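Local coordinates for protein FAD dependent oxidoreductase (PDB 6PXS) that oxidises iminodiacetate as an FAD-dependent oxidase of the DadA family, in a bacterium associated with the breakdown of EDTA, at residues S14-L19 with G344-A348; V26-N32 with A168-Y174; E198-G204 with G325-N330; H218-P222 with F306-S311. The contacts are given in a common frame with arbitrary orientation. Numbering follows the deposited sequence.

Contact 1 of 4, residues S14-L19 with G344-A348; sequences SAAYHL and GHLLA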
# COMPACT_ATOMS: atom_id res chain seq x y z
N SER A 14 0.37 0.98 -28.27
CA SER A 14 -0.41 0.89 -29.51
C SER A 14 0.51 0.81 -30.72
O SER A 14 0.25 0.03 -31.65
CB SER A 14 -1.35 2.08 -29.63
OG SER A 14 -2.08 2.03 -30.84
N ALA A 15 1.58 1.60 -30.74
CA ALA A 15 2.53 1.53 -31.84
C ALA A 15 3.12 0.13 -31.95
O ALA A 15 3.15 -0.46 -33.03
CB ALA A 15 3.63 2.57 -31.64
N ALA A 16 3.60 -0.41 -30.83
CA ALA A 16 4.12 -1.78 -30.84
C ALA A 16 3.06 -2.76 -31.31
O ALA A 16 3.35 -3.65 -32.13
CB ALA A 16 4.62 -2.16 -29.45
N TYR A 17 1.84 -2.62 -30.81
CA TYR A 17 0.77 -3.54 -31.19
C TYR A 17 0.55 -3.56 -32.69
O TYR A 17 0.29 -4.62 -33.27
CB TYR A 17 -0.52 -3.15 -30.45
CG TYR A 17 -1.77 -3.82 -30.98
CD1 TYR A 17 -2.08 -5.12 -30.65
CD2 TYR A 17 -2.64 -3.12 -31.81
CE1 TYR A 17 -3.23 -5.73 -31.12
CE2 TYR A 17 -3.79 -3.72 -32.29
CZ TYR A 17 -4.08 -5.02 -31.94
OH TYR A 17 -5.23 -5.62 -32.42
N HIS A 18 0.64 -2.40 -33.34
CA HIS A 18 0.39 -2.35 -34.78
C HIS A 18 1.61 -2.79 -35.58
O HIS A 18 1.47 -3.45 -36.61
CB HIS A 18 -0.04 -0.94 -35.19
CG HIS A 18 -1.38 -0.54 -34.67
ND1 HIS A 18 -1.57 -0.02 -33.40
CD2 HIS A 18 -2.61 -0.58 -35.24
CE1 HIS A 18 -2.85 0.24 -33.22
NE2 HIS A 18 -3.50 -0.09 -34.31
N LEU A 19 2.81 -2.44 -35.12
CA LEU A 19 4.02 -2.76 -35.88
C LEU A 19 4.29 -4.26 -35.87
O LEU A 19 4.57 -4.85 -36.92
CB LEU A 19 5.21 -2.00 -35.30
CG LEU A 19 5.26 -0.51 -35.62
CD1 LEU A 19 6.28 0.19 -34.74
CD2 LEU A 19 5.59 -0.30 -37.09
N GLY A 344 -1.27 5.47 -32.27
CA GLY A 344 -0.27 4.44 -32.46
C GLY A 344 -0.31 3.85 -33.86
O GLY A 344 0.73 3.62 -34.48
N HIS A 345 -1.51 3.58 -34.36
CA HIS A 345 -1.66 3.09 -35.73
C HIS A 345 -1.03 4.05 -36.74
O HIS A 345 -0.50 3.62 -37.77
CB HIS A 345 -3.13 2.88 -36.05
CG HIS A 345 -3.40 2.52 -37.48
ND1 HIS A 345 -2.93 1.36 -38.06
CD2 HIS A 345 -4.09 3.17 -38.45
CE1 HIS A 345 -3.31 1.31 -39.32
NE2 HIS A 345 -4.02 2.39 -39.58
N LEU A 346 -1.08 5.36 -36.46
CA LEU A 346 -0.44 6.33 -37.34
C LEU A 346 1.08 6.22 -37.26
O LEU A 346 1.76 6.18 -38.30
CB LEU A 346 -0.89 7.74 -36.97
CG LEU A 346 -2.15 8.27 -37.67
CD1 LEU A 346 -3.21 7.20 -37.79
CD2 LEU A 346 -2.69 9.47 -36.90
N LEU A 347 1.63 6.16 -36.05
CA LEU A 347 3.07 6.04 -35.89
C LEU A 347 3.60 4.80 -36.60
O LEU A 347 4.65 4.84 -37.25
CB LEU A 347 3.44 6.00 -34.41
CG LEU A 347 3.14 7.29 -33.63
CD1 LEU A 347 3.38 7.08 -32.15
CD2 LEU A 347 3.97 8.45 -34.15
N ALA A 348 2.87 3.68 -36.50
CA ALA A 348 3.28 2.47 -37.19
C ALA A 348 3.47 2.72 -38.68
O ALA A 348 4.53 2.42 -39.25
CB ALA A 348 2.25 1.36 -36.96
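The helical segments Ser14-Leu19 and Gly344-Ala348 run in broadly the same direction, with axes 7.5 Å apart at closest approach and crossing at -53°. Small residues allow this: Ala15 and Gly344 bring their CA atoms to 4.1 Å, and a CB on Gly344 would clash with Ser14 OG, which lies 3.4 Å from Gly344 CA and is hydrogen-bonded to the carbonyl of Pro341. Ala348 CB fits between His18 CB and Leu19 CD2, each 3.7 Å away. The His18 ring is fixed by a short ND1 hydrogen bond to Ser14 O (2.5 Å) and an NE2 bond to Tyr67 OH; His345 CB sits over its face in a CH-pi contact, 3.7 Å from the centroid. The His345 ring stays beside it, ND1 3.4 Å from His18 CD2, while NE2 is hydrogen-bonded to Glu357. Helix 10-20 follows the first strand's glycine-rich turn and helix 336-352 the last parallel strand; their pairing on one side of the sheet is that of a Rossmann-type FAD-binding domain.

Contact 2 of 4, residues V26-N32 with A168-Y174; sequences VEIIDQN and ATLRNDY. With FAD (flavin-adenine dinucleotide), chain E.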
# COMPACT_ATOMS: atom_id res chain seq x y z
N VAL A 26 10.14 -5.73 -33.14
CA VAL A 26 9.87 -4.65 -32.19
C VAL A 26 10.60 -4.95 -30.89
O VAL A 26 10.45 -6.03 -30.31
CB VAL A 26 8.36 -4.49 -31.94
CG1 VAL A 26 8.10 -3.31 -31.02
CG2 VAL A 26 7.63 -4.31 -33.26
N GLU A 27 11.39 -3.97 -30.42
CA GLU A 27 12.06 -4.03 -29.13
C GLU A 27 11.53 -2.89 -28.28
O GLU A 27 11.78 -1.72 -28.58
CB GLU A 27 13.58 -3.94 -29.29
CG GLU A 27 14.35 -3.95 -27.97
CD GLU A 27 15.85 -3.89 -28.17
OE1 GLU A 27 16.30 -3.68 -29.32
OE2 GLU A 27 16.59 -4.06 -27.18
N ILE A 28 10.80 -3.23 -27.21
CA ILE A 28 10.13 -2.25 -26.37
C ILE A 28 10.91 -2.09 -25.07
O ILE A 28 11.33 -3.08 -24.46
CB ILE A 28 8.68 -2.68 -26.07
CG1 ILE A 28 7.98 -3.16 -27.35
CG2 ILE A 28 7.90 -1.52 -25.46
CD1 ILE A 28 6.58 -3.69 -27.12
N ILE A 29 11.09 -0.84 -24.65
CA ILE A 29 11.76 -0.51 -23.40
C ILE A 29 10.90 0.49 -22.66
O ILE A 29 10.45 1.49 -23.24
CB ILE A 29 13.18 0.06 -23.64
CG1 ILE A 29 14.01 -0.93 -24.47
CG2 ILE A 29 13.86 0.36 -22.31
CD1 ILE A 29 15.36 -0.40 -24.89
N ASP A 30 10.66 0.24 -21.37
CA ASP A 30 9.78 1.08 -20.57
C ASP A 30 10.23 1.04 -19.12
O ASP A 30 10.25 -0.03 -18.51
CB ASP A 30 8.32 0.63 -20.69
CG ASP A 30 7.37 1.46 -19.85
OD1 ASP A 30 7.14 2.64 -20.20
OD2 ASP A 30 6.86 0.94 -18.84
N GLN A 31 10.58 2.21 -18.58
CA GLN A 31 11.02 2.28 -17.19
C GLN A 31 9.86 2.15 -16.22
O GLN A 31 10.05 1.68 -15.09
CB GLN A 31 11.76 3.60 -16.96
CG GLN A 31 12.23 3.85 -15.52
CD GLN A 31 13.32 2.90 -15.09
OE1 GLN A 31 13.20 1.68 -15.22
NE2 GLN A 31 14.41 3.45 -14.56
N ASN A 32 8.65 2.54 -16.63
CA ASN A 32 7.49 2.57 -15.75
C ASN A 32 7.71 3.56 -14.61
O ASN A 32 7.59 3.22 -13.43
CB ASN A 32 7.16 1.18 -15.21
CG ASN A 32 5.77 1.09 -14.62
OD1 ASN A 32 4.84 0.62 -15.27
ND2 ASN A 32 5.62 1.54 -13.38
N ALA A 168 7.45 -9.58 -30.32
CA ALA A 168 8.04 -8.39 -29.72
C ALA A 168 8.65 -8.73 -28.36
O ALA A 168 8.43 -9.80 -27.80
CB ALA A 168 6.98 -7.30 -29.58
N THR A 169 9.44 -7.79 -27.84
CA THR A 169 10.12 -7.95 -26.57
C THR A 169 9.85 -6.74 -25.68
O THR A 169 9.76 -5.61 -26.17
CB THR A 169 11.63 -8.11 -26.75
OG1 THR A 169 12.19 -6.87 -27.22
CG2 THR A 169 11.94 -9.21 -27.76
N LEU A 170 9.72 -6.99 -24.38
CA LEU A 170 9.45 -5.95 -23.40
C LEU A 170 10.46 -6.06 -22.27
O LEU A 170 10.72 -7.16 -21.77
CB LEU A 170 8.02 -6.05 -22.85
CG LEU A 170 7.64 -5.07 -21.74
CD1 LEU A 170 7.77 -3.63 -22.21
CD2 LEU A 170 6.22 -5.36 -21.27
N ARG A 171 11.02 -4.92 -21.86
CA ARG A 171 12.06 -4.89 -20.85
C ARG A 171 11.93 -3.62 -20.03
O ARG A 171 11.50 -2.58 -20.53
CB ARG A 171 13.45 -4.97 -21.50
CG ARG A 171 14.61 -4.57 -20.60
CD ARG A 171 15.94 -5.02 -21.18
NE ARG A 171 16.14 -4.57 -22.56
CZ ARG A 171 16.78 -3.46 -22.91
NH1 ARG A 171 17.31 -2.66 -22.00
NH2 ARG A 171 16.90 -3.16 -24.20
N ASN A 172 12.28 -3.72 -18.75
CA ASN A 172 12.27 -2.59 -17.83
C ASN A 172 13.69 -2.02 -17.78
O ASN A 172 14.60 -2.66 -17.25
CB ASN A 172 11.79 -3.00 -16.44
CG ASN A 172 11.51 -1.82 -15.54
OD1 ASN A 172 12.32 -1.47 -14.68
ND2 ASN A 172 10.36 -1.18 -15.74
N ASP A 173 13.86 -0.83 -18.34
CA ASP A 173 15.19 -0.23 -18.44
C ASP A 173 15.03 1.25 -18.76
O ASP A 173 13.97 1.70 -19.21
CB ASP A 173 16.03 -0.93 -19.51
CG ASP A 173 17.51 -0.66 -19.36
OD1 ASP A 173 17.90 0.03 -18.39
OD2 ASP A 173 18.30 -1.14 -20.21
N TYR A 174 16.10 2.01 -18.51
CA TYR A 174 16.15 3.43 -18.80
C TYR A 174 17.21 3.66 -19.86
O TYR A 174 18.39 3.36 -19.64
CB TYR A 174 16.46 4.25 -17.54
CG TYR A 174 16.32 5.75 -17.73
CD1 TYR A 174 15.08 6.36 -17.68
CD2 TYR A 174 17.44 6.55 -17.94
CE1 TYR A 174 14.95 7.73 -17.84
CE2 TYR A 174 17.32 7.91 -18.10
CZ TYR A 174 16.07 8.50 -18.06
OH TYR A 174 15.95 9.86 -18.22
PA FAD E . 2.78 7.50 -20.46
O1A FAD E . 3.23 8.25 -19.27
O2A FAD E . 1.59 6.58 -20.21
O5B FAD E . 3.96 6.68 -21.11
C5B FAD E . 5.33 7.08 -20.95
C4B FAD E . 6.15 5.86 -20.64
O4B FAD E . 7.50 6.04 -21.14
C3B FAD E . 6.29 5.53 -19.16
O3B FAD E . 6.20 4.13 -18.94
C2B FAD E . 7.68 6.07 -18.81
O2B FAD E . 8.26 5.39 -17.71
C1B FAD E . 8.42 5.75 -20.11
N9A FAD E . 9.63 6.54 -20.32
C8A FAD E . 9.74 7.90 -20.36
N7A FAD E . 10.96 8.33 -20.57
C5A FAD E . 11.71 7.17 -20.68
C6A FAD E . 13.08 6.93 -20.90
N6A FAD E . 13.98 7.90 -21.06
N1A FAD E . 13.49 5.65 -20.95
C2A FAD E . 12.60 4.67 -20.79
N3A FAD E . 11.28 4.77 -20.57
C4A FAD E . 10.90 6.05 -20.53
N1 FAD E . -7.32 10.48 -21.45
C2 FAD E . -8.55 10.19 -21.99
O2 FAD E . -8.69 10.01 -23.21
N3 FAD E . -9.65 10.09 -21.17
C4 FAD E . -9.66 10.26 -19.80
O4 FAD E . -10.71 10.15 -19.17
C4X FAD E . -8.36 10.57 -19.24
N5 FAD E . -8.27 10.75 -17.95
C5X FAD E . -7.03 11.04 -17.41
C6 FAD E . -6.93 11.23 -16.03
C7 FAD E . -5.70 11.52 -15.44
C7M FAD E . -5.62 11.72 -13.95
C8 FAD E . -4.55 11.63 -16.25
C8M FAD E . -3.21 11.95 -15.64
C9 FAD E . -4.66 11.44 -17.62
C9A FAD E . -5.88 11.15 -18.21
N10 FAD E . -6.02 10.94 -19.60
C10 FAD E . -7.25 10.66 -20.15
C1' FAD E . -4.85 11.06 -20.49
C2' FAD E . -4.09 9.75 -20.65
O2' FAD E . -4.02 9.06 -19.41
C3' FAD E . -2.67 10.06 -21.14
O3' FAD E . -2.72 11.08 -22.13
C4' FAD E . -1.92 8.86 -21.72
O4' FAD E . -1.88 7.82 -20.75
C5' FAD E . -0.52 9.24 -22.16
O5' FAD E . 0.17 8.06 -22.61
P FAD E . 1.69 8.11 -22.99
O1P FAD E . 1.92 9.26 -23.97
O2P FAD E . 2.20 6.78 -23.45
O3P FAD E . 2.38 8.51 -21.62
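A chain of charges runs along one face of this two-strand pairing: Arg171 NH2 bridges to Glu27 OE2 on the adjacent strand (3.1 Å), while Arg171 NH1 reaches Asp173 OD2 of its own segment at 2.5 Å. The guanidinium lies against Ile29, with CG1 over its face. Strands 26-29 and 169-171 run parallel, their axes 4.9 Å apart at closest approach, pairing Glu27-Thr169, Ile28-Leu170 and Ile29-Arg171. Thr169 N donates to Val26 O (3.2 Å), Ile28 N to Thr169 O (2.8 Å) and Asp30 N to Arg171 O (3.1 Å); the bond from Arg171 N to Ile28 O is weak. On the other face Ile28 CG2 meets Leu170 CD1 at 3.9 Å. Asn172 ND2 makes a weak bond to Gln31 O (2.9 Å), and its OD1 is held by Tyr273 of a second subunit. Here the FAD adenosine docks: Asp30, its carboxylate hydrogen-bonded to Ala8 N, neighbours the ribose, Gln31 N bonds weakly to FAD N3A (3.3 Å), and Tyr174 CE1 is 3.4 Å from FAD N6A. An acid just after the second strand is the Rossmann-type arrangement; the salt bridge ties the strands together on the Ile29 face, and their pairing runs directly into the adenosine site.

Contact 3 of 4, residues E198-G204 with G325-N330; sequences EIIVTAG and GLTIGN. With FAD (flavin-adenine dinucleotide), chain E.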
# COMPACT_ATOMS: atom_id res chain seq x y z
N GLU A 198 15.09 2.08 -36.80
CA GLU A 198 14.16 3.17 -36.53
C GLU A 198 13.88 3.23 -35.04
O GLU A 198 13.75 2.19 -34.38
CB GLU A 198 12.85 2.98 -37.30
CG GLU A 198 12.99 3.11 -38.81
CD GLU A 198 13.18 4.55 -39.25
OE1 GLU A 198 13.01 5.46 -38.41
OE2 GLU A 198 13.50 4.77 -40.44
N ILE A 199 13.77 4.45 -34.51
CA ILE A 199 13.47 4.68 -33.11
C ILE A 199 12.17 5.45 -33.00
O ILE A 199 11.93 6.40 -33.76
CB ILE A 199 14.61 5.45 -32.41
CG1 ILE A 199 15.92 4.66 -32.48
CG2 ILE A 199 14.24 5.74 -30.95
CD1 ILE A 199 17.14 5.43 -32.01
N ILE A 200 11.32 5.03 -32.07
CA ILE A 200 10.08 5.73 -31.74
C ILE A 200 10.15 6.13 -30.27
O ILE A 200 10.40 5.29 -29.41
CB ILE A 200 8.84 4.87 -32.01
CG1 ILE A 200 8.77 4.48 -33.48
CG2 ILE A 200 7.58 5.61 -31.60
CD1 ILE A 200 7.61 3.56 -33.81
N VAL A 201 9.94 7.41 -30.00
CA VAL A 201 10.01 7.95 -28.64
C VAL A 201 8.58 8.29 -28.22
O VAL A 201 8.02 9.31 -28.63
CB VAL A 201 10.93 9.17 -28.55
CG1 VAL A 201 10.93 9.73 -27.14
CG2 VAL A 201 12.34 8.79 -28.98
N THR A 202 8.00 7.43 -27.39
CA THR A 202 6.69 7.63 -26.80
C THR A 202 6.82 7.79 -25.28
O THR A 202 6.07 7.20 -24.51
CB THR A 202 5.75 6.48 -27.14
OG1 THR A 202 6.39 5.23 -26.83
CG2 THR A 202 5.38 6.50 -28.61
N ALA A 203 7.81 8.57 -24.87
CA ALA A 203 8.18 8.74 -23.47
C ALA A 203 7.22 9.64 -22.71
O ALA A 203 7.49 9.95 -21.54
CB ALA A 203 9.60 9.29 -23.38
N GLY A 204 6.12 10.07 -23.32
CA GLY A 204 5.17 10.89 -22.59
C GLY A 204 5.82 12.15 -22.05
O GLY A 204 6.59 12.83 -22.74
N GLY A 325 15.89 8.24 -38.91
CA GLY A 325 15.66 7.12 -38.02
C GLY A 325 15.08 7.50 -36.68
O GLY A 325 15.36 6.82 -35.68
N LEU A 326 14.27 8.56 -36.62
CA LEU A 326 13.66 8.99 -35.38
C LEU A 326 12.21 9.38 -35.63
O LEU A 326 11.90 10.05 -36.63
CB LEU A 326 14.41 10.18 -34.76
CG LEU A 326 13.84 10.74 -33.45
CD1 LEU A 326 13.77 9.65 -32.39
CD2 LEU A 326 14.68 11.91 -32.96
N THR A 327 11.33 8.96 -34.73
CA THR A 327 9.91 9.27 -34.80
C THR A 327 9.41 9.55 -33.40
O THR A 327 9.75 8.82 -32.46
CB THR A 327 9.12 8.12 -35.44
OG1 THR A 327 9.70 7.79 -36.71
CG2 THR A 327 7.66 8.51 -35.64
N ILE A 328 8.60 10.60 -33.25
CA ILE A 328 8.15 11.06 -31.94
C ILE A 328 6.63 11.00 -31.90
O ILE A 328 5.95 11.40 -32.85
CB ILE A 328 8.65 12.49 -31.64
CG1 ILE A 328 10.18 12.52 -31.66
CG2 ILE A 328 8.12 12.97 -30.29
CD1 ILE A 328 10.76 13.90 -31.44
N GLY A 329 6.11 10.50 -30.78
CA GLY A 329 4.69 10.60 -30.49
C GLY A 329 4.48 11.03 -29.05
O GLY A 329 4.89 10.32 -28.12
N ASN A 330 3.86 12.19 -28.85
CA ASN A 330 3.69 12.74 -27.51
C ASN A 330 2.69 13.89 -27.61
O ASN A 330 2.23 14.26 -28.69
CB ASN A 330 5.03 13.19 -26.93
CG ASN A 330 5.00 13.29 -25.42
OD1 ASN A 330 4.04 12.87 -24.78
ND2 ASN A 330 6.06 13.85 -24.84
PA FAD E . 2.78 7.50 -20.46
O1A FAD E . 3.23 8.25 -19.27
O2A FAD E . 1.59 6.58 -20.21
O5B FAD E . 3.96 6.68 -21.11
C5B FAD E . 5.33 7.08 -20.95
C4B FAD E . 6.15 5.86 -20.64
O4B FAD E . 7.50 6.04 -21.14
C3B FAD E . 6.29 5.53 -19.16
O3B FAD E . 6.20 4.13 -18.94
C2B FAD E . 7.68 6.07 -18.81
O2B FAD E . 8.26 5.39 -17.71
C1B FAD E . 8.42 5.75 -20.11
N9A FAD E . 9.63 6.54 -20.32
C8A FAD E . 9.74 7.90 -20.36
N7A FAD E . 10.96 8.33 -20.57
C5A FAD E . 11.71 7.17 -20.68
C6A FAD E . 13.08 6.93 -20.90
N6A FAD E . 13.98 7.90 -21.06
N1A FAD E . 13.49 5.65 -20.95
C2A FAD E . 12.60 4.67 -20.79
N3A FAD E . 11.28 4.77 -20.57
C4A FAD E . 10.90 6.05 -20.53
N1 FAD E . -7.32 10.48 -21.45
C2 FAD E . -8.55 10.19 -21.99
O2 FAD E . -8.69 10.01 -23.21
N3 FAD E . -9.65 10.09 -21.17
C4 FAD E . -9.66 10.26 -19.80
O4 FAD E . -10.71 10.15 -19.17
C4X FAD E . -8.36 10.57 -19.24
N5 FAD E . -8.27 10.75 -17.95
C5X FAD E . -7.03 11.04 -17.41
C6 FAD E . -6.93 11.23 -16.03
C7 FAD E . -5.70 11.52 -15.44
C7M FAD E . -5.62 11.72 -13.95
C8 FAD E . -4.55 11.63 -16.25
C8M FAD E . -3.21 11.95 -15.64
C9 FAD E . -4.66 11.44 -17.62
C9A FAD E . -5.88 11.15 -18.21
N10 FAD E . -6.02 10.94 -19.60
C10 FAD E . -7.25 10.66 -20.15
C1' FAD E . -4.85 11.06 -20.49
C2' FAD E . -4.09 9.75 -20.65
O2' FAD E . -4.02 9.06 -19.41
C3' FAD E . -2.67 10.06 -21.14
O3' FAD E . -2.72 11.08 -22.13
C4' FAD E . -1.92 8.86 -21.72
O4' FAD E . -1.88 7.82 -20.75
C5' FAD E . -0.52 9.24 -22.16
O5' FAD E . 0.17 8.06 -22.61
P FAD E . 1.69 8.11 -22.99
O1P FAD E . 1.92 9.26 -23.97
O2P FAD E . 2.20 6.78 -23.45
O3P FAD E . 2.38 8.51 -21.62
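Glu198 opens the pairing by bringing its carboxylate toward Gly325, OE1 3.2 Å from Gly325 CA and salt-bridged to Arg319. Ile199 makes the first two rungs of a parallel ladder, its N donating to Gly325 O (3.1 Å) and its O accepting from Thr327 N (2.8 Å). Ile200 sets its side chain on the face away from Ile199 and Val201, against Val351 of helix 336-352. Val201 continues the ladder, N to Thr327 O (2.8 Å) and O from Gly329 N (3.1 Å), while its CG2 packs on Leu326 CD1 at 3.8 Å. These strands, with axes 4.7 Å apart at closest approach, complete the parallel part of the Rossmann-type sheet; strand 3-6 is hydrogen-bonded to 198-201 on its other side. The Thr202 hydroxyl is tied to the carbonyls of Ile6 and Gly7. Ala203 O comes within 3.3 Å of FAD C8A. Gly204, at positive phi, places its CA 3.8 Å from FAD O3P, and its O takes a very short hydrogen bond from Asn330 ND2 (2.4 Å), which is also hydrogen-bonded to His218 NE2.

Contact 4 of 4, residues H218-P222 with F306-S311; sequences HPVVP and FRPAGS. With FAD (flavin-adenine dinucleotide), chain E.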
# COMPACT_ATOMS: atom_id res chain seq x y z
N HIS A 218 11.47 20.04 -27.27
CA HIS A 218 10.21 19.32 -27.17
C HIS A 218 9.29 20.02 -26.18
O HIS A 218 9.53 19.95 -24.97
CB HIS A 218 10.47 17.87 -26.75
CG HIS A 218 9.33 16.94 -27.01
ND1 HIS A 218 8.76 16.79 -28.26
CD2 HIS A 218 8.66 16.09 -26.19
CE1 HIS A 218 7.79 15.90 -28.19
NE2 HIS A 218 7.71 15.46 -26.95
N PRO A 219 8.23 20.70 -26.64
CA PRO A 219 7.38 21.48 -25.71
C PRO A 219 6.27 20.64 -25.07
O PRO A 219 5.08 20.90 -25.24
CB PRO A 219 6.83 22.57 -26.63
CG PRO A 219 6.67 21.88 -27.94
CD PRO A 219 7.77 20.85 -28.03
N VAL A 220 6.67 19.60 -24.33
CA VAL A 220 5.74 18.74 -23.61
C VAL A 220 6.25 18.60 -22.18
O VAL A 220 7.32 18.02 -21.96
CB VAL A 220 5.58 17.37 -24.27
CG1 VAL A 220 4.60 16.51 -23.49
CG2 VAL A 220 5.12 17.53 -25.72
N VAL A 221 5.50 19.12 -21.23
CA VAL A 221 5.87 19.08 -19.82
C VAL A 221 4.74 18.38 -19.07
O VAL A 221 3.61 18.29 -19.56
CB VAL A 221 6.14 20.50 -19.26
CG1 VAL A 221 7.25 21.17 -20.05
CG2 VAL A 221 4.87 21.34 -19.30
N PRO A 222 5.02 17.88 -17.86
CA PRO A 222 3.99 17.13 -17.13
C PRO A 222 2.94 18.03 -16.51
O PRO A 222 3.24 19.13 -16.02
CB PRO A 222 4.80 16.40 -16.06
CG PRO A 222 5.96 17.27 -15.81
CD PRO A 222 6.30 17.90 -17.14
N PHE A 306 1.02 12.06 -14.53
CA PHE A 306 1.54 13.26 -15.18
C PHE A 306 1.16 13.21 -16.65
O PHE A 306 1.70 12.42 -17.42
CB PHE A 306 3.06 13.36 -15.01
CG PHE A 306 3.52 13.27 -13.58
CD1 PHE A 306 3.15 14.23 -12.65
CD2 PHE A 306 4.32 12.22 -13.16
CE1 PHE A 306 3.58 14.15 -11.34
CE2 PHE A 306 4.75 12.14 -11.85
CZ PHE A 306 4.38 13.10 -10.94
N ARG A 307 0.21 14.06 -17.04
CA ARG A 307 -0.21 14.10 -18.43
C ARG A 307 0.90 14.70 -19.30
O ARG A 307 1.52 15.69 -18.91
CB ARG A 307 -1.48 14.95 -18.59
CG ARG A 307 -2.68 14.46 -17.81
CD ARG A 307 -3.82 15.45 -17.93
NE ARG A 307 -4.25 15.95 -16.62
CZ ARG A 307 -5.35 15.56 -15.98
NH1 ARG A 307 -5.63 16.08 -14.80
NH2 ARG A 307 -6.17 14.67 -16.52
N PRO A 308 1.17 14.13 -20.47
CA PRO A 308 2.09 14.79 -21.40
C PRO A 308 1.43 15.99 -22.05
O PRO A 308 0.98 15.92 -23.20
CB PRO A 308 2.42 13.69 -22.41
CG PRO A 308 1.21 12.82 -22.42
CD PRO A 308 0.67 12.85 -21.01
N ALA A 309 1.35 17.10 -21.32
CA ALA A 309 0.67 18.29 -21.80
C ALA A 309 1.62 19.11 -22.65
O ALA A 309 2.70 19.51 -22.19
CB ALA A 309 0.16 19.12 -20.62
N GLY A 310 1.23 19.38 -23.90
CA GLY A 310 2.04 20.15 -24.81
C GLY A 310 1.64 21.62 -24.82
O GLY A 310 0.60 22.02 -24.30
N SER A 311 2.51 22.43 -25.43
CA SER A 311 2.19 23.85 -25.59
C SER A 311 0.88 24.02 -26.35
O SER A 311 -0.03 24.72 -25.90
CB SER A 311 3.34 24.56 -26.32
OG SER A 311 3.52 24.04 -27.62
PA FAD E . 2.78 7.50 -20.46
O1A FAD E . 3.23 8.25 -19.27
O2A FAD E . 1.59 6.58 -20.21
O5B FAD E . 3.96 6.68 -21.11
C5B FAD E . 5.33 7.08 -20.95
C4B FAD E . 6.15 5.86 -20.64
O4B FAD E . 7.50 6.04 -21.14
C3B FAD E . 6.29 5.53 -19.16
O3B FAD E . 6.20 4.13 -18.94
C2B FAD E . 7.68 6.07 -18.81
O2B FAD E . 8.26 5.39 -17.71
C1B FAD E . 8.42 5.75 -20.11
N9A FAD E . 9.63 6.54 -20.32
C8A FAD E . 9.74 7.90 -20.36
N7A FAD E . 10.96 8.33 -20.57
C5A FAD E . 11.71 7.17 -20.68
C6A FAD E . 13.08 6.93 -20.90
N6A FAD E . 13.98 7.90 -21.06
N1A FAD E . 13.49 5.65 -20.95
C2A FAD E . 12.60 4.67 -20.79
N3A FAD E . 11.28 4.77 -20.57
C4A FAD E . 10.90 6.05 -20.53
N1 FAD E . -7.32 10.48 -21.45
C2 FAD E . -8.55 10.19 -21.99
O2 FAD E . -8.69 10.01 -23.21
N3 FAD E . -9.65 10.09 -21.17
C4 FAD E . -9.66 10.26 -19.80
O4 FAD E . -10.71 10.15 -19.17
C4X FAD E . -8.36 10.57 -19.24
N5 FAD E . -8.27 10.75 -17.95
C5X FAD E . -7.03 11.04 -17.41
C6 FAD E . -6.93 11.23 -16.03
C7 FAD E . -5.70 11.52 -15.44
C7M FAD E . -5.62 11.72 -13.95
C8 FAD E . -4.55 11.63 -16.25
C8M FAD E . -3.21 11.95 -15.64
C9 FAD E . -4.66 11.44 -17.62
C9A FAD E . -5.88 11.15 -18.21
N10 FAD E . -6.02 10.94 -19.60
C10 FAD E . -7.25 10.66 -20.15
C1' FAD E . -4.85 11.06 -20.49
C2' FAD E . -4.09 9.75 -20.65
O2' FAD E . -4.02 9.06 -19.41
C3' FAD E . -2.67 10.06 -21.14
O3' FAD E . -2.72 11.08 -22.13
C4' FAD E . -1.92 8.86 -21.72
O4' FAD E . -1.88 7.82 -20.75
C5' FAD E . -0.52 9.24 -22.16
O5' FAD E . 0.17 8.06 -22.61
P FAD E . 1.69 8.11 -22.99
O1P FAD E . 1.92 9.26 -23.97
O2P FAD E . 2.20 6.78 -23.45
O3P FAD E . 2.38 8.51 -21.62
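Pro222, Val220 and Pro219 are among the residues losing the most surface here. Pro222 packs its CB against Phe306 CB at 3.7 Å and points its CA at Arg307 O (3.4 Å). Val220 faces the same side of the sheet, CG1 3.7 Å from Pro308 CB, and forms a non-hydrogen-bonded pair with Gly310, their CA atoms 4.1 Å apart. Pro219, centre of an inverse gamma turn, accepts a hydrogen bond at its O from Ser311 N (3.0 Å). Between these, Val221 N donates to Ala309 O (3.0 Å) and Ala309 N returns a weak bond to Val221 O (3.1 Å). The strands are antiparallel but splayed, at 145°, and Pro308 centres a second inverse gamma turn. Here the cofactor is met: the Arg307 guanidinium faces the flavin atom FAD C8M, its NH2 3.4 Å from FAD C7, and Pro308 CG is 3.9 Å from the pyrophosphate oxygen FAD O1P. The pair joins edge strand 298-310 to strand 220-231 of the antiparallel sheet beside the Rossmann-type domain, a two-part architecture shared with the D-amino-acid oxidase family.

Contacts 1, 2 and 3 build the same nucleotide-binding domain. Contacts 2 and 3 belong to one sheet but do not touch, their centres about 13 Å apart, with strand 3-6 between them. Contact 1 packs on both: Ala16 CB lies 3.4 Å from Ile28 CD1, and Leu19 CD1 3.7 Å from Ile200 CD1. Contact 4 belongs to a separate antiparallel sheet and is joined to contact 3 through Asn330, whose ND2 is 3.1 Å from His218 NE2 and whose OD1 is 3.0 Å from Pro308 CB. The cofactor strings these sites together: contact 2 meets the adenosine, contact 3 the adenosine and pyrophosphate, and contact 4 the pyrophosphate and flavin, while the side chain of Ser14 in contact 1 stays about 9 Å from FAD.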